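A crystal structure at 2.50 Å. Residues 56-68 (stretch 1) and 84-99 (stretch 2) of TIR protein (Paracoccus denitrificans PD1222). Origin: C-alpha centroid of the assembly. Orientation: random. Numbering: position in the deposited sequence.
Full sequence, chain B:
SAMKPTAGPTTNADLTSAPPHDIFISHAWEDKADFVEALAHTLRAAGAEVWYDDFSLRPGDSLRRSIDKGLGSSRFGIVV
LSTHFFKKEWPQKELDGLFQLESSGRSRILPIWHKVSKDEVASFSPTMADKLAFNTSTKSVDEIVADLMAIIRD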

ATOM      1  N   SER B  56     -25.572   3.788  -3.193  1.00 31.45           N
ATOM      2  CA  SER B  56     -26.035   2.913  -2.118  1.00 30.41           C
ATOM      3  C   SER B  56     -26.488   1.638  -2.813  1.00 28.51           C
ATOM      4  O   SER B  56     -27.093   1.692  -3.882  1.00 25.70           O
ATOM      5  CB  SER B  56     -27.215   3.531  -1.386  1.00 31.91           C
ATOM      6  OG  SER B  56     -26.903   4.840  -0.968  1.00 39.67           O
ATOM      7  N   LEU B  57     -26.200   0.490  -2.218  1.00 26.66           N
ATOM      8  CA  LEU B  57     -26.587  -0.762  -2.837  1.00 25.76           C
ATOM      9  C   LEU B  57     -27.649  -1.546  -2.062  1.00 26.80           C
ATOM     10  O   LEU B  57     -27.733  -1.477  -0.828  1.00 23.43           O
ATOM     11  CB  LEU B  57     -25.333  -1.607  -3.056  1.00 26.94           C
ATOM     12  CG  LEU B  57     -24.306  -0.899  -3.959  1.00 28.53           C
ATOM     13  CD1 LEU B  57     -22.972  -1.620  -3.901  1.00 28.45           C
ATOM     14  CD2 LEU B  57     -24.827  -0.842  -5.391  1.00 28.95           C
ATOM     15  N   ARG B  58     -28.464  -2.282  -2.816  1.00 29.71           N
ATOM     16  CA  ARG B  58     -29.539  -3.115  -2.282  1.00 33.33           C
ATOM     17  C   ARG B  58     -29.482  -4.477  -2.985  1.00 31.38           C
ATOM     18  O   ARG B  58     -29.055  -4.564  -4.138  1.00 28.83           O
ATOM     19  CB  ARG B  58     -30.885  -2.440  -2.532  1.00 40.45           C
ATOM     20  CG  ARG B  58     -30.949  -1.025  -1.973  1.00 52.29           C
ATOM     21  CD  ARG B  58     -32.261  -0.339  -2.305  1.00 61.47           C
ATOM     22  NE  ARG B  58     -32.470  -0.211  -3.741  1.00 70.64           N
ATOM     23  CZ  ARG B  58     -33.557   0.327  -4.285  1.00 77.03           C
ATOM     24  NH1 ARG B  58     -34.532   0.788  -3.510  1.00 79.13           N
ATOM     25  NH2 ARG B  58     -33.669   0.408  -5.605  1.00 81.47           N
ATOM     26  N   PRO B  59     -29.924  -5.554  -2.303  1.00 31.34           N
ATOM     27  CA  PRO B  59     -29.897  -6.896  -2.894  1.00 31.31           C
ATOM     28  C   PRO B  59     -30.427  -6.852  -4.307  1.00 32.96           C
ATOM     29  O   PRO B  59     -31.473  -6.269  -4.547  1.00 32.63           O
ATOM     30  CB  PRO B  59     -30.810  -7.705  -1.974  1.00 30.58           C
ATOM     31  CG  PRO B  59     -30.679  -7.010  -0.658  1.00 30.21           C
ATOM     32  CD  PRO B  59     -30.725  -5.554  -1.065  1.00 30.39           C
ATOM     33  N   GLY B  60     -29.707  -7.454  -5.243  1.00 33.95           N
ATOM     34  CA  GLY B  60     -30.181  -7.446  -6.611  1.00 38.20           C
ATOM     35  C   GLY B  60     -29.477  -6.425  -7.472  1.00 41.45           C
ATOM     36  O   GLY B  60     -29.101  -6.735  -8.605  1.00 41.45           O
ATOM     37  N   ASP B  61     -29.302  -5.212  -6.948  1.00 42.74           N
ATOM     38  CA  ASP B  61     -28.616  -4.162  -7.693  1.00 43.31           C
ATOM     39  C   ASP B  61     -27.369  -4.725  -8.345  1.00 38.95           C
ATOM     40  O   ASP B  61     -26.836  -5.747  -7.904  1.00 37.14           O
ATOM     41  CB  ASP B  61     -28.199  -3.009  -6.778  1.00 52.30           C
ATOM     42  CG  ASP B  61     -29.355  -2.129  -6.388  1.00 62.33           C
ATOM     43  OD1 ASP B  61     -30.164  -1.784  -7.278  1.00 68.89           O
ATOM     44  OD2 ASP B  61     -29.450  -1.771  -5.197  1.00 66.44           O
ATOM     45  N   SER B  62     -26.902  -4.050  -9.389  1.00 33.21           N
ATOM     46  CA  SER B  62     -25.715  -4.491 -10.100  1.00 29.22           C
ATOM     47  C   SER B  62     -24.451  -3.776  -9.643  1.00 29.67           C
ATOM     48  O   SER B  62     -24.152  -2.673 -10.115  1.00 28.97           O
ATOM     49  CB  SER B  62     -25.881  -4.272 -11.605  1.00 28.09           C
ATOM     50  OG  SER B  62     -24.654  -4.496 -12.292  1.00 26.04           O
ATOM     51  N   LEU B  63     -23.707  -4.398  -8.731  1.00 29.34           N
ATOM     52  CA  LEU B  63     -22.458  -3.809  -8.266  1.00 31.03           C
ATOM     53  C   LEU B  63     -21.649  -3.515  -9.524  1.00 35.32           C
ATOM     54  O   LEU B  63     -21.004  -2.470  -9.639  1.00 32.84           O
ATOM     55  CB  LEU B  63     -21.705  -4.803  -7.382  1.00 27.98           C
ATOM     56  CG  LEU B  63     -20.326  -4.374  -6.869  1.00 26.35           C
ATOM     57  CD1 LEU B  63     -20.435  -3.040  -6.128  1.00 20.97           C
ATOM     58  CD2 LEU B  63     -19.768  -5.465  -5.953  1.00 23.38           C
ATOM     59  N   ARG B  64     -21.716  -4.448 -10.473  1.00 43.38           N
ATOM     60  CA  ARG B  64     -21.026  -4.338 -11.754  1.00 50.35           C
ATOM     61  C   ARG B  64     -21.168  -2.945 -12.372  1.00 47.47           C
ATOM     62  O   ARG B  64     -20.205  -2.186 -12.442  1.00 43.19           O
ATOM     63  CB  ARG B  64     -21.582  -5.385 -12.731  1.00 62.77           C
ATOM     64  CG  ARG B  64     -20.641  -6.532 -13.054  1.00 81.82           C
ATOM     65  CD  ARG B  64     -19.379  -6.024 -13.735  1.00 94.19           C
ATOM     66  NE  ARG B  64     -18.421  -7.094 -14.010  1.00100.56           N
ATOM     67  CZ  ARG B  64     -17.202  -6.899 -14.508  1.00103.42           C
ATOM     68  NH1 ARG B  64     -16.784  -5.670 -14.786  1.00104.73           N
ATOM     69  NH2 ARG B  64     -16.399  -7.933 -14.727  1.00104.32           N
ATOM     70  N   ARG B  65     -22.383  -2.618 -12.810  1.00 46.71           N
ATOM     71  CA  ARG B  65     -22.663  -1.338 -13.451  1.00 47.20           C
ATOM     72  C   ARG B  65     -22.387  -0.149 -12.558  1.00 45.06           C
ATOM     73  O   ARG B  65     -21.930   0.892 -13.032  1.00 42.87           O
ATOM     74  CB  ARG B  65     -24.120  -1.282 -13.930  1.00 53.92           C
ATOM     75  CG  ARG B  65     -24.461  -2.298 -15.012  1.00 63.80           C
ATOM     76  CD  ARG B  65     -25.868  -2.100 -15.555  1.00 70.77           C
ATOM     77  NE  ARG B  65     -26.204  -3.116 -16.549  1.00 76.33           N
ATOM     78  CZ  ARG B  65     -26.387  -4.404 -16.272  1.00 79.19           C
ATOM     79  NH1 ARG B  65     -26.271  -4.843 -15.027  1.00 80.16           N
ATOM     80  NH2 ARG B  65     -26.677  -5.257 -17.243  1.00 82.05           N
ATOM     81  N   SER B  66     -22.675  -0.296 -11.270  1.00 42.76           N
ATOM     82  CA  SER B  66     -22.447   0.788 -10.327  1.00 41.62           C
ATOM     83  C   SER B  66     -20.978   1.197 -10.323  1.00 39.36           C
ATOM     84  O   SER B  66     -20.657   2.390 -10.279  1.00 39.17           O
ATOM     85  CB  SER B  66     -22.865   0.366  -8.915  1.00 43.64           C
ATOM     86  OG  SER B  66     -22.658   1.423  -7.987  1.00 47.22           O
ATOM     87  N   ILE B  67     -20.093   0.204 -10.366  1.00 36.95           N
ATOM     88  CA  ILE B  67     -18.658   0.449 -10.362  1.00 34.99           C
ATOM     89  C   ILE B  67     -18.224   1.129 -11.655  1.00 39.49           C
ATOM     90  O   ILE B  67     -17.435   2.074 -11.626  1.00 39.64           O
ATOM     91  CB  ILE B  67     -17.867  -0.871 -10.176  1.00 30.32           C
ATOM     92  CG1 ILE B  67     -18.125  -1.441  -8.781  1.00 26.70           C
ATOM     93  CG2 ILE B  67     -16.377  -0.626 -10.324  1.00 27.53           C
ATOM     94  CD1 ILE B  67     -17.558  -0.601  -7.658  1.00 26.13           C
ATOM     95  N   ASP B  68     -18.737   0.652 -12.788  1.00 46.17           N
ATOM     96  CA  ASP B  68     -18.392   1.241 -14.085  1.00 52.26           C
ATOM     97  C   ASP B  68     -18.745   2.716 -14.069  1.00 50.92           C
ATOM     98  O   ASP B  68     -17.928   3.563 -14.417  1.00 52.37           O
ATOM     99  CB  ASP B  68     -19.161   0.553 -15.217  1.00 60.67           C
ATOM    100  CG  ASP B  68     -18.791  -0.911 -15.373  1.00 67.98           C
ATOM    101  OD1 ASP B  68     -17.604  -1.205 -15.626  1.00 72.93           O
ATOM    102  OD2 ASP B  68     -19.691  -1.766 -15.245  1.00 71.80           O
ATOM    103  N   HIS B  84     -22.982  -5.787   6.275  1.00 28.64           N
ATOM    104  CA  HIS B  84     -24.118  -5.322   5.468  1.00 27.81           C
ATOM    105  C   HIS B  84     -23.868  -5.463   3.983  1.00 25.85           C
ATOM    106  O   HIS B  84     -24.768  -5.817   3.224  1.00 24.09           O
ATOM    107  CB  HIS B  84     -24.424  -3.848   5.748  1.00 27.99           C
ATOM    108  CG  HIS B  84     -24.981  -3.596   7.109  1.00 30.78           C
ATOM    109  ND1 HIS B  84     -26.168  -4.149   7.539  1.00 30.67           N
ATOM    110  CD2 HIS B  84     -24.518  -2.847   8.136  1.00 31.60           C
ATOM    111  CE1 HIS B  84     -26.414  -3.752   8.773  1.00 31.31           C
ATOM    112  NE2 HIS B  84     -25.428  -2.961   9.159  1.00 33.65           N
ATOM    113  N   PHE B  85     -22.647  -5.160   3.560  1.00 25.45           N
ATOM    114  CA  PHE B  85     -22.324  -5.273   2.150  1.00 25.84           C
ATOM    115  C   PHE B  85     -22.171  -6.752   1.808  1.00 26.30           C
ATOM    116  O   PHE B  85     -22.401  -7.161   0.665  1.00 28.27           O
ATOM    117  CB  PHE B  85     -21.048  -4.492   1.844  1.00 24.16           C
ATOM    118  CG  PHE B  85     -20.545  -4.669   0.444  1.00 23.09           C
ATOM    119  CD1 PHE B  85     -19.705  -5.730   0.122  1.00 20.70           C
ATOM    120  CD2 PHE B  85     -20.880  -3.757  -0.549  1.00 23.44           C
ATOM    121  CE1 PHE B  85     -19.202  -5.877  -1.161  1.00 23.82           C
ATOM    122  CE2 PHE B  85     -20.382  -3.894  -1.843  1.00 23.19           C
ATOM    123  CZ  PHE B  85     -19.538  -4.957  -2.150  1.00 23.95           C
ATOM    124  N   PHE B  86     -21.799  -7.558   2.800  1.00 25.17           N
ATOM    125  CA  PHE B  86     -21.638  -8.991   2.566  1.00 27.84           C
ATOM    126  C   PHE B  86     -22.980  -9.712   2.482  1.00 29.63           C
ATOM    127  O   PHE B  86     -23.160 -10.607   1.653  1.00 28.82           O
ATOM    128  CB  PHE B  86     -20.797  -9.649   3.665  1.00 25.59           C
ATOM    129  CG  PHE B  86     -19.369  -9.184   3.707  1.00 24.99           C
ATOM    130  CD1 PHE B  86     -18.763  -8.640   2.581  1.00 24.20           C
ATOM    131  CD2 PHE B  86     -18.612  -9.345   4.863  1.00 25.26           C
ATOM    132  CE1 PHE B  86     -17.413  -8.262   2.605  1.00 25.61           C
ATOM    133  CE2 PHE B  86     -17.270  -8.975   4.898  1.00 26.86           C
ATOM    134  CZ  PHE B  86     -16.669  -8.432   3.760  1.00 27.97           C
ATOM    135  N   LYS B  87     -23.922  -9.320   3.332  1.00 31.64           N
ATOM    136  CA  LYS B  87     -25.225  -9.952   3.347  1.00 35.23           C
ATOM    137  C   LYS B  87     -26.087  -9.633   2.142  1.00 34.77           C
ATOM    138  O   LYS B  87     -27.266  -9.963   2.128  1.00 33.69           O
ATOM    139  CB  LYS B  87     -25.970  -9.594   4.632  1.00 40.33           C
ATOM    140  CG  LYS B  87     -25.324 -10.185   5.878  1.00 50.09           C
ATOM    141  CD  LYS B  87     -26.250 -10.138   7.080  1.00 56.41           C
ATOM    142  CE  LYS B  87     -25.612 -10.804   8.290  1.00 59.95           C
ATOM    143  NZ  LYS B  87     -26.515 -10.766   9.470  1.00 63.09           N
ATOM    144  N   LYS B  88     -25.505  -9.002   1.128  1.00 34.46           N
ATOM    145  CA  LYS B  88     -26.266  -8.678  -0.076  1.00 37.66           C
ATOM    146  C   LYS B  88     -26.252  -9.852  -1.063  1.00 43.43           C
ATOM    147  O   LYS B  88     -27.020  -9.871  -2.024  1.00 43.67           O
ATOM    148  CB  LYS B  88     -25.700  -7.426  -0.760  1.00 33.56           C
ATOM    149  CG  LYS B  88     -25.924  -6.115  -0.011  1.00 29.35           C
ATOM    150  CD  LYS B  88     -27.378  -5.692  -0.045  1.00 26.92           C
ATOM    151  CE  LYS B  88     -27.612  -4.463   0.795  1.00 24.32           C
ATOM    152  NZ  LYS B  88     -27.123  -4.711   2.161  1.00 25.59           N
ATOM    153  N   GLU B  89     -25.372 -10.823  -0.824  1.00 51.13           N
ATOM    154  CA  GLU B  89     -25.261 -12.002  -1.682  1.00 57.72           C
ATOM    155  C   GLU B  89     -24.918 -11.678  -3.137  1.00 54.26           C
ATOM    156  O   GLU B  89     -25.695 -11.975  -4.042  1.00 51.08           O
ATOM    157  CB  GLU B  89     -26.567 -12.806  -1.660  1.00 68.34           C
ATOM    158  CG  GLU B  89     -26.929 -13.417  -0.321  1.00 84.51           C
ATOM    159  CD  GLU B  89     -28.058 -14.426  -0.443  1.00 91.46           C
ATOM    160  OE1 GLU B  89     -29.158 -14.046  -0.897  1.00 92.10           O
ATOM    161  OE2 GLU B  89     -27.843 -15.605  -0.090  1.00 95.01           O
ATOM    162  N   TRP B  90     -23.764 -11.073  -3.370  1.00 50.67           N
ATOM    163  CA  TRP B  90     -23.385 -10.750  -4.734  1.00 46.69           C
ATOM    164  C   TRP B  90     -22.798 -11.997  -5.367  1.00 47.07           C
ATOM    165  O   TRP B  90     -22.029 -12.711  -4.725  1.00 45.33           O
ATOM    166  CB  TRP B  90     -22.314  -9.659  -4.766  1.00 44.54           C
ATOM    167  CG  TRP B  90     -22.582  -8.468  -3.916  1.00 42.73           C
ATOM    168  CD1 TRP B  90     -22.016  -8.180  -2.708  1.00 41.98           C
ATOM    169  CD2 TRP B  90     -23.458  -7.385  -4.217  1.00 41.56           C
ATOM    170  NE1 TRP B  90     -22.483  -6.981  -2.240  1.00 42.41           N
ATOM    171  CE2 TRP B  90     -23.373  -6.469  -3.146  1.00 41.42           C
ATOM    172  CE3 TRP B  90     -24.309  -7.095  -5.290  1.00 41.20           C
ATOM    173  CZ2 TRP B  90     -24.106  -5.282  -3.113  1.00 40.34           C
ATOM    174  CZ3 TRP B  90     -25.037  -5.913  -5.260  1.00 42.40           C
ATOM    175  CH2 TRP B  90     -24.930  -5.020  -4.174  1.00 40.85           C
ATOM    176  N   PRO B  91     -23.154 -12.284  -6.630  1.00 49.04           N
ATOM    177  CA  PRO B  91     -22.620 -13.467  -7.318  1.00 49.87           C
ATOM    178  C   PRO B  91     -21.140 -13.197  -7.588  1.00 50.33           C
ATOM    179  O   PRO B  91     -20.717 -12.038  -7.592  1.00 52.57           O
ATOM    180  CB  PRO B  91     -23.426 -13.512  -8.614  1.00 51.66           C
ATOM    181  CG  PRO B  91     -24.706 -12.791  -8.263  1.00 51.46           C
ATOM    182  CD  PRO B  91     -24.211 -11.645  -7.428  1.00 50.19           C
ATOM    183  N   GLN B  92     -20.350 -14.242  -7.815  1.00 49.37           N
ATOM    184  CA  GLN B  92     -18.923 -14.038  -8.079  1.00 47.70           C
ATOM    185  C   GLN B  92     -18.699 -13.079  -9.255  1.00 48.50           C
ATOM    186  O   GLN B  92     -17.848 -12.191  -9.198  1.00 46.02           O
ATOM    187  CB  GLN B  92     -18.236 -15.375  -8.381  1.00 45.55           C
ATOM    188  CG  GLN B  92     -16.785 -15.241  -8.832  1.00 47.17           C
ATOM    189  CD  GLN B  92     -15.856 -14.823  -7.711  1.00 49.26           C
ATOM    190  OE1 GLN B  92     -15.680 -15.555  -6.735  1.00 55.09           O
ATOM    191  NE2 GLN B  92     -15.255 -13.644  -7.841  1.00 51.49           N
ATOM    192  N   LYS B  93     -19.472 -13.270 -10.319  1.00 50.48           N
ATOM    193  CA  LYS B  93     -19.358 -12.446 -11.513  1.00 54.67           C
ATOM    194  C   LYS B  93     -19.645 -10.964 -11.223  1.00 53.24           C
ATOM    195  O   LYS B  93     -19.313 -10.086 -12.022  1.00 51.90           O
ATOM    196  CB  LYS B  93     -20.320 -12.974 -12.584  1.00 62.04           C
ATOM    197  CG  LYS B  93     -20.021 -12.502 -13.999  1.00 72.95           C
ATOM    198  CD  LYS B  93     -20.951 -13.159 -15.021  1.00 78.27           C
ATOM    199  CE  LYS B  93     -20.752 -14.670 -15.082  1.00 80.25           C
ATOM    200  NZ  LYS B  93     -21.682 -15.315 -16.053  1.00 79.11           N
ATOM    201  N   GLU B  94     -20.252 -10.684 -10.076  1.00 50.48           N
ATOM    202  CA  GLU B  94     -20.577  -9.311  -9.722  1.00 47.82           C
ATOM    203  C   GLU B  94     -19.417  -8.678  -8.951  1.00 44.51           C
ATOM    204  O   GLU B  94     -19.272  -7.457  -8.916  1.00 42.39           O
ATOM    205  CB  GLU B  94     -21.851  -9.287  -8.875  1.00 51.86           C
ATOM    206  CG  GLU B  94     -22.609  -7.975  -8.916  1.00 58.05           C
ATOM    207  CD  GLU B  94     -23.259  -7.726 -10.263  1.00 61.64           C
ATOM    208  OE1 GLU B  94     -23.824  -6.629 -10.459  1.00 64.04           O
ATOM    209  OE2 GLU B  94     -23.209  -8.628 -11.124  1.00 62.44           O
ATOM    210  N   LEU B  95     -18.595  -9.522  -8.335  1.00 40.57           N
ATOM    211  CA  LEU B  95     -17.457  -9.059  -7.565  1.00 37.51           C
ATOM    212  C   LEU B  95     -16.227  -8.825  -8.424  1.00 40.93           C
ATOM    213  O   LEU B  95     -15.432  -7.935  -8.134  1.00 40.22           O
ATOM    214  CB  LEU B  95     -17.122 -10.074  -6.473  1.00 31.85           C
ATOM    215  CG  LEU B  95     -18.204 -10.196  -5.400  1.00 29.27           C
ATOM    216  CD1 LEU B  95     -17.721 -11.065  -4.250  1.00 24.94           C
ATOM    217  CD2 LEU B  95     -18.556  -8.788  -4.893  1.00 25.49           C
ATOM    218  N   ASP B  96     -16.085  -9.615  -9.487  1.00 45.14           N
ATOM    219  CA  ASP B  96     -14.932  -9.541 -10.391  1.00 51.03           C
ATOM    220  C   ASP B  96     -14.404  -8.162 -10.804  1.00 54.73           C
ATOM    221  O   ASP B  96     -13.190  -7.967 -10.900  1.00 57.14           O
ATOM    222  CB  ASP B  96     -15.196 -10.371 -11.660  1.00 51.39           C
ATOM    223  CG  ASP B  96     -15.253 -11.877 -11.385  1.00 50.12           C
ATOM    224  OD1 ASP B  96     -14.627 -12.339 -10.402  1.00 48.55           O
ATOM    225  OD2 ASP B  96     -15.911 -12.599 -12.167  1.00 47.52           O
ATOM    226  N   GLY B  97     -15.293  -7.210 -11.063  1.00 57.52           N
ATOM    227  CA  GLY B  97     -14.834  -5.893 -11.469  1.00 59.91           C
ATOM    228  C   GLY B  97     -14.155  -5.124 -10.347  1.00 60.37           C
ATOM    229  O   GLY B  97     -13.310  -4.259 -10.586  1.00 61.01           O
ATOM    230  N   LEU B  98     -14.525  -5.463  -9.117  1.00 59.08           N
ATOM    231  CA  LEU B  98     -14.013  -4.815  -7.917  1.00 56.56           C
ATOM    232  C   LEU B  98     -12.529  -5.047  -7.646  1.00 58.55           C
ATOM    233  O   LEU B  98     -12.002  -4.586  -6.633  1.00 59.19           O
ATOM    234  CB  LEU B  98     -14.830  -5.297  -6.719  1.00 51.34           C
ATOM    235  CG  LEU B  98     -15.086  -4.342  -5.557  1.00 48.01           C
ATOM    236  CD1 LEU B  98     -15.720  -3.049  -6.064  1.00 45.17           C
ATOM    237  CD2 LEU B  98     -16.008  -5.022  -4.560  1.00 46.80           C
ATOM    238  N   PHE B  99     -11.846  -5.752  -8.538  1.00 60.63           N
ATOM    239  CA  PHE B  99     -10.430  -6.031  -8.327  1.00 62.47           C
ATOM    240  C   PHE B  99      -9.526  -5.386  -9.364  1.00 62.56           C
ATOM    241  O   PHE B  99      -8.350  -5.135  -9.099  1.00 62.77           O
ATOM    242  CB  PHE B  99     -10.181  -7.543  -8.331  1.00 64.88           C
ATOM    243  CG  PHE B  99     -11.041  -8.304  -7.368  1.00 67.49           C
ATOM    244  CD1 PHE B  99     -11.051  -7.979  -6.016  1.00 69.52           C
ATOM    245  CD2 PHE B  99     -11.848  -9.346  -7.816  1.00 68.32           C
ATOM    246  CE1 PHE B  99     -11.854  -8.681  -5.121  1.00 71.24           C
ATOM    247  CE2 PHE B  99     -12.654 -10.054  -6.935  1.00 69.28           C
ATOM    248  CZ  PHE B  99     -12.659  -9.722  -5.583  1.00 71.24           C
TER

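The two stretches lie side by side in one chain and run in the same sense. The CA atoms of Pro59 and Lys88 are 4.9 Å apart, those of Arg64 and Glu94 5.4 Å, and those of Ile67 and Leu98 7.4 Å. Stretch 1 passes from a short strand through a type II turn, Arg58 to Asp61, into a helix that starts at Leu63. Stretch 2 leaves a helix at Lys87, makes a type I turn from Phe86 to Glu89, and ends in short helical segments. Together they bury 731 Å².

The polar contacts gather at the start of the stretch 1 helix, where backbone NH groups lack partners from a preceding turn. Glu94 OE1 accepts from Arg64 N at 3.0 Å and from Ser62 OG at 2.9 Å. The place of OE1 is less sure, because it sits too close to a neighbouring atom in the model. Ser62 is the N-cap residue. Its OG also accepts from Arg65 N at 3.0 Å, so this hydroxyl links the helix end to Glu94.

Apolar packing centres on Leu63, whose CA-to-CB bond points toward stretch 2. Its CD2 lies 3.8 Å from Phe85 CZ, 3.7 Å from Leu95 CD2 and 4.0 Å from Leu98 CD2. One turn on, the CA-to-CB bond of Ile67 also points toward stretch 2, and its CD1 meets Leu98 CD1 at 3.5 Å. At the strand end, Leu57 CD1 approaches the edge of the Phe85 ring, 4.0 Å from CE2.

The Trp90 ring is used on a face and along its edge. Leu63 CB lies over the face, 4.3 Å from the centroid of the six-membered ring, in a CH-pi contact. At the edge, Leu57 CB is 3.6 Å from Trp90 CH2, and Asp61 O is 3.2 Å from Trp90 CZ3. Trp90 NE1 donates to Phe85 O at 2.9 Å, which ties the indole to its own stretch.

Two long side chains pack through their aliphatic or planar parts. Lys88 CD rests 3.5 Å from Pro59 CD, and Lys88 CE is 3.4 Å from Leu57 O. Lys88 NZ donates to His84 O at 2.8 Å and also bonds elsewhere in the structure. Arg64 lays one guanidinium face over Gly97, with NH1 3.9 Å from Gly97 CA. An ideal CB on Gly97 would fall 2.9 Å from Arg64 NH1, a clash, so the bare glycine leaves room for this group. Arg64 is poorly ordered, however, and its position is less certain.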